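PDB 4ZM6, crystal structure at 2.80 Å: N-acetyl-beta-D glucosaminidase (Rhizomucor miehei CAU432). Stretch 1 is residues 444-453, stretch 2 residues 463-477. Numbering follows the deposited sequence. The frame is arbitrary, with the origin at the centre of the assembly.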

ATOM      1  N   GLU A 444      41.170 -31.505 -21.434  1.00 74.91           N
ATOM      2  CA  GLU A 444      41.380 -32.890 -21.014  1.00 75.81           C
ATOM      3  C   GLU A 444      40.400 -33.341 -19.933  1.00 72.46           C
ATOM      4  O   GLU A 444      39.968 -34.491 -19.931  1.00 71.31           O
ATOM      5  CB  GLU A 444      42.828 -33.098 -20.547  1.00 79.07           C
ATOM      6  CG  GLU A 444      43.820 -33.213 -21.700  1.00 81.02           C
ATOM      7  CD  GLU A 444      45.273 -33.152 -21.260  1.00 83.72           C
ATOM      8  OE1 GLU A 444      46.130 -32.847 -22.118  1.00 84.45           O
ATOM      9  OE2 GLU A 444      45.565 -33.404 -20.069  1.00 82.94           O
ATOM     10  N   ALA A 445      40.051 -32.440 -19.017  1.00 71.05           N
ATOM     11  CA  ALA A 445      39.124 -32.773 -17.932  1.00 67.71           C
ATOM     12  C   ALA A 445      37.757 -33.170 -18.470  1.00 63.83           C
ATOM     13  O   ALA A 445      37.336 -32.710 -19.529  1.00 63.70           O
ATOM     14  CB  ALA A 445      38.982 -31.602 -16.973  1.00 67.36           C
ATOM     15  N   ASP A 446      37.070 -34.027 -17.729  1.00 62.11           N
ATOM     16  CA  ASP A 446      35.721 -34.446 -18.100  1.00 64.30           C
ATOM     17  C   ASP A 446      34.688 -33.431 -17.613  1.00 61.15           C
ATOM     18  O   ASP A 446      33.627 -33.270 -18.222  1.00 60.31           O
ATOM     19  CB  ASP A 446      35.420 -35.838 -17.533  1.00 66.29           C
ATOM     20  CG  ASP A 446      36.380 -36.898 -18.054  1.00 66.20           C
ATOM     21  OD1 ASP A 446      36.426 -37.118 -19.286  1.00 64.04           O
ATOM     22  OD2 ASP A 446      37.091 -37.507 -17.227  1.00 65.41           O
ATOM     23  N   TRP A 447      35.001 -32.762 -16.506  1.00 58.93           N
ATOM     24  CA  TRP A 447      34.150 -31.712 -15.957  1.00 58.49           C
ATOM     25  C   TRP A 447      35.020 -30.575 -15.427  1.00 56.34           C
ATOM     26  O   TRP A 447      35.994 -30.815 -14.707  1.00 55.56           O
ATOM     27  CB  TRP A 447      33.271 -32.256 -14.821  1.00 60.01           C
ATOM     28  CG  TRP A 447      32.496 -33.515 -15.149  1.00 62.23           C
ATOM     29  CD1 TRP A 447      32.966 -34.805 -15.119  1.00 63.40           C
ATOM     30  CD2 TRP A 447      31.117 -33.604 -15.532  1.00 62.73           C
ATOM     31  NE1 TRP A 447      31.967 -35.683 -15.469  1.00 63.35           N
ATOM     32  CE2 TRP A 447      30.822 -34.975 -15.724  1.00 64.03           C
ATOM     33  CE3 TRP A 447      30.102 -32.660 -15.729  1.00 62.13           C
ATOM     34  CZ2 TRP A 447      29.553 -35.422 -16.108  1.00 62.51           C
ATOM     35  CZ3 TRP A 447      28.838 -33.107 -16.110  1.00 62.21           C
ATOM     36  CH2 TRP A 447      28.578 -34.475 -16.296  1.00 62.51           C
ATOM     37  N   VAL A 448      34.665 -29.345 -15.790  1.00 54.66           N
ATOM     38  CA  VAL A 448      35.344 -28.152 -15.289  1.00 52.60           C
ATOM     39  C   VAL A 448      34.365 -27.345 -14.446  1.00 50.93           C
ATOM     40  O   VAL A 448      33.273 -27.027 -14.902  1.00 50.55           O
ATOM     41  CB  VAL A 448      35.856 -27.270 -16.442  1.00 53.40           C
ATOM     42  CG1 VAL A 448      36.524 -26.008 -15.905  1.00 52.50           C
ATOM     43  CG2 VAL A 448      36.811 -28.060 -17.326  1.00 53.80           C
ATOM     44  N   ILE A 449      34.755 -27.032 -13.216  1.00 50.13           N
ATOM     45  CA  ILE A 449      33.951 -26.186 -12.341  1.00 50.42           C
ATOM     46  C   ILE A 449      34.766 -24.940 -12.026  1.00 51.28           C
ATOM     47  O   ILE A 449      35.878 -25.034 -11.504  1.00 52.59           O
ATOM     48  CB  ILE A 449      33.570 -26.896 -11.023  1.00 50.01           C
ATOM     49  CG1 ILE A 449      32.697 -28.123 -11.304  1.00 49.87           C
ATOM     50  CG2 ILE A 449      32.819 -25.942 -10.105  1.00 50.11           C
ATOM     51  CD1 ILE A 449      32.398 -28.962 -10.077  1.00 49.29           C
ATOM     52  N   ILE A 450      34.212 -23.773 -12.339  1.00 50.73           N
ATOM     53  CA  ILE A 450      34.909 -22.520 -12.091  1.00 49.58           C
ATOM     54  C   ILE A 450      34.210 -21.740 -10.987  1.00 48.70           C
ATOM     55  O   ILE A 450      32.986 -21.620 -10.976  1.00 48.88           O
ATOM     56  CB  ILE A 450      35.041 -21.680 -13.370  1.00 48.66           C
ATOM     57  CG1 ILE A 450      35.794 -22.495 -14.425  1.00 48.30           C
ATOM     58  CG2 ILE A 450      35.791 -20.389 -13.076  1.00 49.02           C
ATOM     59  CD1 ILE A 450      36.033 -21.776 -15.732  1.00 48.36           C
ATOM     60  N   GLY A 451      35.009 -21.239 -10.048  1.00 48.48           N
ATOM     61  CA  GLY A 451      34.520 -20.445  -8.935  1.00 48.02           C
ATOM     62  C   GLY A 451      34.842 -18.992  -9.199  1.00 49.51           C
ATOM     63  O   GLY A 451      36.013 -18.595  -9.183  1.00 51.12           O
ATOM     64  N   THR A 452      33.812 -18.198  -9.475  1.00 49.59           N
ATOM     65  CA  THR A 452      33.982 -16.755  -9.605  1.00 47.77           C
ATOM     66  C   THR A 452      33.587 -16.073  -8.306  1.00 46.96           C
ATOM     67  O   THR A 452      32.732 -16.556  -7.570  1.00 45.88           O
ATOM     68  CB  THR A 452      33.163 -16.169 -10.767  1.00 46.78           C
ATOM     69  OG1 THR A 452      31.765 -16.208 -10.452  1.00 45.20           O
ATOM     70  CG2 THR A 452      33.436 -16.947 -12.055  1.00 46.76           C
ATOM     71  N   ALA A 453      34.254 -14.961  -8.028  1.00 48.60           N
ATOM     72  CA  ALA A 453      33.947 -14.113  -6.895  1.00 49.36           C
ATOM     73  C   ALA A 453      34.015 -12.684  -7.414  1.00 51.48           C
ATOM     74  O   ALA A 453      35.105 -12.129  -7.575  1.00 52.95           O
ATOM     75  CB  ALA A 453      34.953 -14.343  -5.781  1.00 48.12           C
TER
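Stretch 2 (463-477) RMVQQAQKLAKRLVV

What fills the apolar centre of the contact? I450 does, on the face of the sheet it shares with V448, L475 and V477. Its CD1 lies 3.4 Å from CB of A468 and 3.7 Å from CD1 of L475, while its CG2 lies 3.9 Å from CG2 of V465. The isoleucine thus meets both the helix and the strand of stretch 2. T452 extends the patch, its CG2 3.7 Å from CG2 of V465, and V448 continues it the other way, with CG2 3.8 Å from CB of A472.

How does the helix run over this strand? Residues 463-471 are helical and cross strand 447-452 nearly antiparallel, at a signed angle of -164°, with the axes 9.8 Å apart at closest approach. That spacing leaves room for a layer of side chains. A472 is the first residue to leave helical phi/psi, and the chain then turns back into strand 475-477.

How does that second strand join the first? It lies parallel to it, the axes only 17° apart in direction, and pairs V448 with L475, I449 with V476 and I450 with V477. V448 N donates to R474 O, V476 N to V448 O, and I450 N to V476 O, each N to O distance being 3.0 Å. On the opposite face, I449 CG2 packs 4.0 Å from V476 CG2.

What closes the polar edge? R474, extended through chi2 and chi3, lays its side chain over one face of the W447 ring. Its CD stands 3.5 Å from the centroid of the six-membered ring, a CH-pi contact, and its CZ 4.9 Å from the same centroid, a cation-pi contact. Beyond the ring, R474 NH1 donates a hydrogen bond to D446 O at 2.9 Å, so the guanidinium is anchored by backbone as well as by aromatic surface.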

ATOM      1  N   ARG A 463      37.839 -13.536 -18.301  1.00 54.59           N
ATOM      2  CA  ARG A 463      38.647 -14.163 -19.355  1.00 54.69           C
ATOM      3  C   ARG A 463      38.771 -15.669 -19.125  1.00 52.19           C
ATOM      4  O   ARG A 463      38.587 -16.465 -20.049  1.00 49.21           O
ATOM      5  CB  ARG A 463      40.039 -13.527 -19.424  1.00 58.14           C
ATOM      6  CG  ARG A 463      40.040 -12.057 -19.818  1.00 59.95           C
ATOM      7  CD  ARG A 463      41.455 -11.528 -20.022  1.00 61.90           C
ATOM      8  NE  ARG A 463      41.540 -10.103 -19.688  1.00 64.72           N
ATOM      9  CZ  ARG A 463      42.050  -9.595 -18.562  1.00 65.01           C
ATOM     10  NH1 ARG A 463      42.584 -10.373 -17.621  1.00 63.48           N
ATOM     11  NH2 ARG A 463      42.045  -8.278 -18.383  1.00 67.41           N
ATOM     12  N   MET A 464      39.062 -16.050 -17.884  1.00 51.82           N
ATOM     13  CA  MET A 464      39.112 -17.459 -17.493  1.00 52.42           C
ATOM     14  C   MET A 464      37.837 -18.208 -17.880  1.00 51.83           C
ATOM     15  O   MET A 464      37.903 -19.288 -18.457  1.00 53.23           O
ATOM     16  CB  MET A 464      39.325 -17.585 -15.983  1.00 53.68           C
ATOM     17  CG  MET A 464      39.616 -18.997 -15.501  1.00 55.78           C
ATOM     18  SD  MET A 464      41.208 -19.621 -16.079  1.00 56.91           S
ATOM     19  CE  MET A 464      40.713 -20.532 -17.535  1.00 57.39           C
ATOM     20  N   VAL A 465      36.686 -17.625 -17.564  1.00 51.06           N
ATOM     21  CA  VAL A 465      35.397 -18.257 -17.834  1.00 51.59           C
ATOM     22  C   VAL A 465      35.098 -18.301 -19.336  1.00 52.13           C
ATOM     23  O   VAL A 465      34.593 -19.305 -19.836  1.00 50.49           O
ATOM     24  CB  VAL A 465      34.251 -17.547 -17.070  1.00 53.16           C
ATOM     25  CG1 VAL A 465      32.884 -18.051 -17.516  1.00 54.07           C
ATOM     26  CG2 VAL A 465      34.405 -17.738 -15.566  1.00 52.56           C
ATOM     27  N   GLN A 466      35.401 -17.212 -20.042  1.00 55.20           N
ATOM     28  CA  GLN A 466      35.230 -17.147 -21.500  1.00 56.30           C
ATOM     29  C   GLN A 466      36.138 -18.135 -22.213  1.00 58.44           C
ATOM     30  O   GLN A 466      35.744 -18.736 -23.215  1.00 58.43           O
ATOM     31  CB  GLN A 466      35.543 -15.747 -22.020  1.00 57.50           C
ATOM     32  CG  GLN A 466      34.447 -14.729 -21.776  1.00 59.84           C
ATOM     33  CD  GLN A 466      34.881 -13.311 -22.105  1.00 62.37           C
ATOM     34  OE1 GLN A 466      36.063 -12.962 -22.006  1.00 62.25           O
ATOM     35  NE2 GLN A 466      33.921 -12.481 -22.494  1.00 63.00           N
ATOM     36  N   GLN A 467      37.360 -18.274 -21.704  1.00 59.56           N
ATOM     37  CA  GLN A 467      38.313 -19.237 -22.240  1.00 63.49           C
ATOM     38  C   GLN A 467      37.756 -20.648 -22.078  1.00 63.15           C
ATOM     39  O   GLN A 467      37.622 -21.384 -23.053  1.00 63.51           O
ATOM     40  CB  GLN A 467      39.669 -19.107 -21.527  1.00 66.73           C
ATOM     41  CG  GLN A 467      40.783 -19.982 -22.098  1.00 69.90           C
ATOM     42  CD  GLN A 467      42.073 -19.947 -21.284  1.00 72.57           C
ATOM     43  OE1 GLN A 467      43.019 -20.686 -21.575  1.00 74.53           O
ATOM     44  NE2 GLN A 467      42.120 -19.095 -20.262  1.00 71.76           N
ATOM     45  N   ALA A 468      37.416 -21.004 -20.841  1.00 63.07           N
ATOM     46  CA  ALA A 468      36.922 -22.343 -20.519  1.00 64.11           C
ATOM     47  C   ALA A 468      35.629 -22.685 -21.257  1.00 65.25           C
ATOM     48  O   ALA A 468      35.403 -23.838 -21.615  1.00 69.03           O
ATOM     49  CB  ALA A 468      36.722 -22.482 -19.017  1.00 63.58           C
ATOM     50  N   GLN A 469      34.785 -21.683 -21.476  1.00 65.36           N
ATOM     51  CA  GLN A 469      33.564 -21.852 -22.264  1.00 66.85           C
ATOM     52  C   GLN A 469      33.867 -22.410 -23.660  1.00 65.84           C
ATOM     53  O   GLN A 469      33.120 -23.240 -24.173  1.00 66.01           O
ATOM     54  CB  GLN A 469      32.806 -20.512 -22.346  1.00 70.28           C
ATOM     55  CG  GLN A 469      31.810 -20.353 -23.494  1.00 72.65           C
ATOM     56  CD  GLN A 469      30.583 -21.244 -23.394  1.00 75.24           C
ATOM     57  OE1 GLN A 469      29.743 -21.244 -24.291  1.00 76.90           O
ATOM     58  NE2 GLN A 469      30.467 -22.003 -22.306  1.00 78.24           N
ATOM     59  N   LYS A 470      34.961 -21.953 -24.265  1.00 66.84           N
ATOM     60  CA  LYS A 470      35.354 -22.408 -25.601  1.00 66.97           C
ATOM     61  C   LYS A 470      35.897 -23.831 -25.600  1.00 65.16           C
ATOM     62  O   LYS A 470      35.720 -24.555 -26.575  1.00 68.43           O
ATOM     63  CB  LYS A 470      36.407 -21.474 -26.211  1.00 68.83           C
ATOM     64  CG  LYS A 470      35.872 -20.115 -26.627  1.00 70.80           C
ATOM     65  CD  LYS A 470      36.984 -19.226 -27.159  1.00 73.75           C
ATOM     66  CE  LYS A 470      36.447 -18.128 -28.069  1.00 76.47           C
ATOM     67  NZ  LYS A 470      35.478 -17.227 -27.383  1.00 76.99           N
ATOM     68  N   LEU A 471      36.552 -24.226 -24.509  1.00 62.93           N
ATOM     69  CA  LEU A 471      37.306 -25.484 -24.465  1.00 63.01           C
ATOM     70  C   LEU A 471      36.677 -26.634 -23.664  1.00 62.14           C
ATOM     71  O   LEU A 471      36.835 -27.797 -24.033  1.00 62.01           O
ATOM     72  CB  LEU A 471      38.709 -25.207 -23.915  1.00 61.67           C
ATOM     73  CG  LEU A 471      39.564 -24.222 -24.714  1.00 60.29           C
ATOM     74  CD1 LEU A 471      40.940 -24.099 -24.084  1.00 60.33           C
ATOM     75  CD2 LEU A 471      39.677 -24.644 -26.170  1.00 60.59           C
ATOM     76  N   ALA A 472      35.989 -26.319 -22.571  1.00 62.07           N
ATOM     77  CA  ALA A 472      35.520 -27.347 -21.645  1.00 63.86           C
ATOM     78  C   ALA A 472      34.485 -28.268 -22.279  1.00 64.98           C
ATOM     79  O   ALA A 472      33.647 -27.822 -23.062  1.00 67.24           O
ATOM     80  CB  ALA A 472      34.944 -26.705 -20.392  1.00 64.77           C
ATOM     81  N   LYS A 473      34.559 -29.556 -21.943  1.00 65.24           N
ATOM     82  CA  LYS A 473      33.550 -30.528 -22.358  1.00 63.96           C
ATOM     83  C   LYS A 473      32.232 -30.239 -21.646  1.00 63.57           C
ATOM     84  O   LYS A 473      31.178 -30.155 -22.280  1.00 61.07           O
ATOM     85  CB  LYS A 473      34.009 -31.958 -22.045  1.00 64.68           C
ATOM     86  N   ARG A 474      32.300 -30.096 -20.321  1.00 63.92           N
ATOM     87  CA  ARG A 474      31.124 -29.785 -19.504  1.00 62.64           C
ATOM     88  C   ARG A 474      31.499 -28.797 -18.397  1.00 60.21           C
ATOM     89  O   ARG A 474      32.164 -29.150 -17.424  1.00 60.85           O
ATOM     90  CB  ARG A 474      30.531 -31.065 -18.918  1.00 64.85           C
ATOM     91  CG  ARG A 474      30.290 -32.150 -19.954  1.00 66.80           C
ATOM     92  CD  ARG A 474      29.727 -33.416 -19.339  1.00 71.59           C
ATOM     93  NE  ARG A 474      29.816 -34.536 -20.276  1.00 75.10           N
ATOM     94  CZ  ARG A 474      30.913 -35.258 -20.502  1.00 76.01           C
ATOM     95  NH1 ARG A 474      32.052 -35.001 -19.860  1.00 76.74           N
ATOM     96  NH2 ARG A 474      30.873 -36.248 -21.385  1.00 76.70           N
ATOM     97  N   LEU A 475      31.064 -27.553 -18.569  1.00 58.22           N
ATOM     98  CA  LEU A 475      31.422 -26.451 -17.683  1.00 53.75           C
ATOM     99  C   LEU A 475      30.260 -26.119 -16.769  1.00 51.58           C
ATOM    100  O   LEU A 475      29.126 -26.117 -17.211  1.00 52.24           O
ATOM    101  CB  LEU A 475      31.752 -25.215 -18.520  1.00 52.56           C
ATOM    102  CG  LEU A 475      32.118 -23.934 -17.774  1.00 52.70           C
ATOM    103  CD1 LEU A 475      33.442 -24.100 -17.037  1.00 52.57           C
ATOM    104  CD2 LEU A 475      32.177 -22.769 -18.750  1.00 53.43           C
ATOM    105  N   VAL A 476      30.542 -25.853 -15.495  1.00 50.01           N
ATOM    106  CA  VAL A 476      29.561 -25.236 -14.601  1.00 48.66           C
ATOM    107  C   VAL A 476      30.268 -24.088 -13.885  1.00 47.94           C
ATOM    108  O   VAL A 476      31.416 -24.230 -13.464  1.00 49.16           O
ATOM    109  CB  VAL A 476      28.908 -26.236 -13.595  1.00 49.51           C
ATOM    110  CG1 VAL A 476      29.166 -27.686 -13.988  1.00 50.17           C
ATOM    111  CG2 VAL A 476      29.367 -26.006 -12.162  1.00 49.86           C
ATOM    112  N   VAL A 477      29.584 -22.953 -13.760  1.00 46.23           N
ATOM    113  CA  VAL A 477      30.147 -21.772 -13.110  1.00 43.81           C
ATOM    114  C   VAL A 477      29.349 -21.399 -11.858  1.00 42.77           C
ATOM    115  O   VAL A 477      28.148 -21.140 -11.934  1.00 40.80           O
ATOM    116  CB  VAL A 477      30.170 -20.576 -14.077  1.00 43.67           C
ATOM    117  CG1 VAL A 477      30.774 -19.349 -13.401  1.00 42.61           C
ATOM    118  CG2 VAL A 477      30.934 -20.940 -15.344  1.00 43.85           C
TER